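Surface layer protein (Geobacillus stearothermophilus, PDB 4UJ7) probably self-assembles into the surface layer of the bacterial cell, this calcium-binding fragment being domains 5-6 of SbsC. Local coordinates at residues 24-29 against 146-151; 84-89 against 101-106. All coordinates share one frame; numbering follows the deposited sequence. Where two conformers were deposited one is given.

Interaction 1. Residues 24-29 against 146-151; sequences GVSVAK and NGNIVG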
# COMPACT_ATOMS: atom_id res chain seq x y z
N GLY A 24 -6.73 9.63 8.41
CA GLY A 24 -5.63 10.36 9.04
C GLY A 24 -4.39 9.50 9.14
O GLY A 24 -4.46 8.30 9.39
N VAL A 25 -3.25 10.13 8.90
CA VAL A 25 -1.99 9.43 8.96
C VAL A 25 -1.39 9.61 10.35
O VAL A 25 -1.40 10.71 10.88
CB VAL A 25 -1.04 9.97 7.88
CG1 VAL A 25 0.36 9.42 8.05
CG2 VAL A 25 -1.59 9.62 6.49
N SER A 26 -0.88 8.51 10.91
CA SER A 26 -0.25 8.50 12.23
C SER A 26 1.10 7.83 12.10
O SER A 26 1.18 6.62 11.91
CB SER A 26 -1.11 7.69 13.20
OG SER A 26 -2.47 8.08 13.15
N VAL A 27 2.17 8.60 12.20
CA VAL A 27 3.50 8.08 11.90
C VAL A 27 4.56 8.61 12.87
O VAL A 27 4.48 9.76 13.29
CB VAL A 27 3.85 8.37 10.41
CG1 VAL A 27 3.97 9.87 10.10
CG2 VAL A 27 5.08 7.60 9.99
N ALA A 28 5.54 7.78 13.22
CA ALA A 28 6.69 8.25 14.00
C ALA A 28 7.62 9.11 13.15
O ALA A 28 7.75 8.90 11.95
CB ALA A 28 7.44 7.09 14.63
N LYS A 29 8.26 10.09 13.79
CA LYS A 29 9.36 10.81 13.16
C LYS A 29 10.35 9.82 12.53
O LYS A 29 10.76 8.86 13.17
CB LYS A 29 10.08 11.67 14.21
CG LYS A 29 11.36 12.37 13.72
CD LYS A 29 12.17 12.94 14.88
CE LYS A 29 11.34 13.93 15.69
NZ LYS A 29 11.92 14.21 17.04
N ASN A 146 -0.93 3.08 20.15
CA ASN A 146 -1.83 4.15 19.69
C ASN A 146 -2.08 4.12 18.17
O ASN A 146 -2.78 4.99 17.63
CB ASN A 146 -1.31 5.52 20.13
CG ASN A 146 -1.48 5.75 21.62
OD1 ASN A 146 -2.50 5.40 22.20
ND2 ASN A 146 -0.46 6.34 22.24
N GLY A 147 -1.54 3.10 17.51
CA GLY A 147 -1.78 2.92 16.07
C GLY A 147 -0.80 3.66 15.17
O GLY A 147 -1.03 3.78 13.96
N ASN A 148 0.28 4.17 15.75
CA ASN A 148 1.31 4.84 14.94
C ASN A 148 2.30 3.87 14.33
O ASN A 148 2.75 2.93 14.98
CB ASN A 148 2.08 5.84 15.77
CG ASN A 148 1.20 6.90 16.36
OD1 ASN A 148 0.75 7.81 15.66
ND2 ASN A 148 0.96 6.80 17.66
N ILE A 149 2.64 4.09 13.06
CA ILE A 149 3.66 3.27 12.43
C ILE A 149 5.02 3.69 12.99
O ILE A 149 5.45 4.84 12.84
CB ILE A 149 3.63 3.33 10.88
CG1 ILE A 149 2.44 2.53 10.35
CG2 ILE A 149 4.91 2.75 10.29
CD1 ILE A 149 2.19 2.71 8.87
N VAL A 150 5.68 2.74 13.65
CA VAL A 150 6.97 3.01 14.29
C VAL A 150 8.14 2.32 13.59
O VAL A 150 9.29 2.62 13.87
CB VAL A 150 6.96 2.72 15.82
CG1 VAL A 150 5.99 3.66 16.52
CG2 VAL A 150 6.62 1.26 16.09
N GLY A 151 7.87 1.40 12.66
CA GLY A 151 8.96 0.80 11.89
C GLY A 151 8.44 0.05 10.68
O GLY A 151 7.32 -0.45 10.70
O HOH W 1 -1.14 4.16 11.04

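Interaction 2. Residues 84-89 against 101-106; sequences EGSTTI and PVNVVA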
# COMPACT_ATOMS: atom_id res chain seq x y z
N GLU A 84 8.17 15.93 14.96
CA GLU A 84 6.96 15.84 15.77
C GLU A 84 6.07 17.07 15.58
O GLU A 84 6.55 18.21 15.56
CB GLU A 84 7.29 15.63 17.25
CG GLU A 84 8.02 14.33 17.52
CD GLU A 84 8.36 14.14 18.99
OE1 GLU A 84 7.49 14.42 19.84
OE2 GLU A 84 9.50 13.73 19.29
N GLY A 85 4.78 16.83 15.43
CA GLY A 85 3.80 17.88 15.18
C GLY A 85 2.60 17.35 14.43
O GLY A 85 2.55 16.18 14.06
N SER A 86 1.62 18.23 14.22
CA SER A 86 0.44 17.91 13.44
C SER A 86 0.33 18.83 12.24
O SER A 86 0.74 20.00 12.30
CB SER A 86 -0.82 18.03 14.30
OG SER A 86 -0.81 17.05 15.32
N THR A 87 -0.22 18.30 11.14
CA THR A 87 -0.48 19.10 9.95
C THR A 87 -1.56 18.44 9.09
O THR A 87 -2.30 17.59 9.58
CB THR A 87 0.81 19.42 9.14
OG1 THR A 87 0.52 20.42 8.16
CG2 THR A 87 1.40 18.17 8.47
N THR A 88 -1.68 18.85 7.83
CA THR A 88 -2.66 18.27 6.92
C THR A 88 -2.02 18.07 5.54
O THR A 88 -1.13 18.85 5.16
CB THR A 88 -3.96 19.12 6.83
OG1 THR A 88 -3.71 20.33 6.12
CG2 THR A 88 -4.49 19.50 8.23
N ILE A 89 -2.41 17.01 4.84
CA ILE A 89 -2.13 16.82 3.41
C ILE A 89 -3.37 17.28 2.64
O ILE A 89 -4.49 16.77 2.85
CB ILE A 89 -1.85 15.33 3.00
CG1 ILE A 89 -0.68 14.68 3.76
CG2 ILE A 89 -1.60 15.22 1.48
CD1 ILE A 89 0.58 15.53 3.88
N PRO A 101 -5.80 14.64 7.77
CA PRO A 101 -5.00 14.89 8.96
C PRO A 101 -3.71 14.08 8.97
O PRO A 101 -3.68 12.95 8.47
CB PRO A 101 -5.92 14.40 10.11
CG PRO A 101 -7.30 14.52 9.57
CD PRO A 101 -7.19 14.23 8.11
N VAL A 102 -2.65 14.69 9.51
CA VAL A 102 -1.36 14.01 9.72
C VAL A 102 -0.84 14.31 11.12
O VAL A 102 -0.79 15.46 11.53
CB VAL A 102 -0.27 14.48 8.73
CG1 VAL A 102 1.04 13.75 8.97
CG2 VAL A 102 -0.71 14.28 7.30
N ASN A 103 -0.45 13.25 11.84
CA ASN A 103 0.17 13.40 13.14
C ASN A 103 1.51 12.66 13.16
O ASN A 103 1.58 11.44 12.86
CB ASN A 103 -0.77 12.89 14.25
CG ASN A 103 -0.36 13.37 15.63
OD1 ASN A 103 0.15 14.48 15.80
ND2 ASN A 103 -0.60 12.53 16.64
N VAL A 104 2.57 13.40 13.47
CA VAL A 104 3.91 12.84 13.57
C VAL A 104 4.28 12.80 15.04
O VAL A 104 4.23 13.83 15.71
CB VAL A 104 4.96 13.65 12.77
CG1 VAL A 104 6.32 12.98 12.83
CG2 VAL A 104 4.53 13.81 11.31
N VAL A 105 4.62 11.62 15.53
CA VAL A 105 4.84 11.41 16.96
C VAL A 105 6.24 10.88 17.23
O VAL A 105 6.98 10.52 16.31
CB VAL A 105 3.79 10.44 17.55
CG1 VAL A 105 2.38 10.99 17.35
CG2 VAL A 105 3.92 9.04 16.95
N ALA A 106 6.62 10.83 18.51
CA ALA A 106 7.86 10.21 18.91
C ALA A 106 7.81 8.71 18.61
O ALA A 106 8.77 8.14 18.08
CB ALA A 106 8.12 10.45 20.40
O HOH W 2 4.94 12.37 20.39

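Interaction 1. Residues 24-29 against 146-151
Val27 and Ile149 meet at a single backbone bridge that joins the edges of two bacterial Ig-like (BIG2) domains. Strand 25-28 is an outermost strand of a mixed sheet in the first domain. Strand 149-152 belongs to the antiparallel sheet of the second. The short strand axes run at 31° to each other.

The tight part is the backbone and the side chains next to it. Ile149 N donates to Ser26 O at 3.1 Å. Ala28 N donates to Ile149 O at 3.0 Å, with 168° at the hydrogen. Ile149 thus uses both its N-H and its carbonyl on the residues flanking Val27. The buried methyl of Ala28 packs in as well, its CB 3.5 Å from Ile149 O and 4.2 Å from Val150 CG1. Asn148 adds close packing. Its CG lies anti to its carbonyl carbon (chi1 -59°), which leaves CG 4.0 Å from Ser26 CB. Its OD1 lies 3.1 Å from Ser26 CB, a snug contact rather than a hydrogen bond. The Asn148 backbone N is bonded to Asp144 OD1, which ties the turn to strand 135-144. Val150 and Gly151 form a classic beta bulge against that same strand.

The loose, solvent side lies at the other end of the bridge. Gly147 is exposed there and has a left-handed backbone conformation that suits glycine. Here a water adds to the direct bond. It donates to Gly147 O at 2.9 Å and, only weakly, to Ser26 O at 3.5 Å.

Interaction 2. Residues 84-89 against 101-106
The flat carboxamide of Asn103 receives the hydroxyl of Ser86, and the flat carboxylate of Glu84 lies against Ala106. Ser86 OG donates to Asn103 OD1 at 2.8 Å from above the carboxamide, 41° out of the carbonyl plane. Asn103 CG is anti to its backbone N (chi1 -163°), which brings CG to 3.7 Å from Ser86 OG. Asn103 has two conformers, so this bond is doubtful and may not be present in all molecules. Ala106 packs under one face of the Glu84 carboxylate, its CB 3.7 Å from OE2 and its backbone N below CD. On the same side of the carboxylate, a water donates weakly to OE1 and accepts from Ala106 N. OE2 makes a long, weak ion pair with Lys29 NZ.

Between the side chains run the antiparallel backbone bonds. Gly85 and Val104 form a hydrogen-bonded pair, with Val104 N reaching Gly85 O at 2.8 Å. Thr87 and Val102 form the next one. Here Thr87 N meets Val102 O at 2.9 Å, and Val102 N bonds back to Thr87 O. Ser86 with Asn103 and Thr88 with Pro101 are the non-hydrogen-bonded pairs.

The sheet faces differ. Ser86, Thr88, Pro101 and Asn103 share one, and Thr88 OG1 bonds to Asp56. Thr87, Val102 and Val104 point to the other. There Val102 CG2 presses on Ile89 CG1 at 3.6 Å, and the two side chains also touch Val79 of strand 74-81 in the facing sheet. Thr87 CG2 lies beside Val102 CB at 4.1 Å. This is the beta hairpin of strands 85-93 and 96-105, with one side packed into the core of the first Ig-like sandwich.

From the N terminus, segment 24-29 is the first of the four met along the chain; its partner 146-151 comes last. The chain continues through the first domain. Interaction 2 closes a short loop there, as strand 96-105 folds back on strand 85-93. Only after the chain enters the second domain does 146-151 return to 24-29, so interaction 1 closes a much longer loop with interaction 2 nested inside it. Their centres are about 9 Å apart. Strand 25-28 links them, since it runs parallel to 96-105 in one sheet. Asn148 CG also packs on Val105 CG2 at 3.5 Å. Interaction 2 holds the first domain's hairpin; interaction 1 joins that sheet to the second domain.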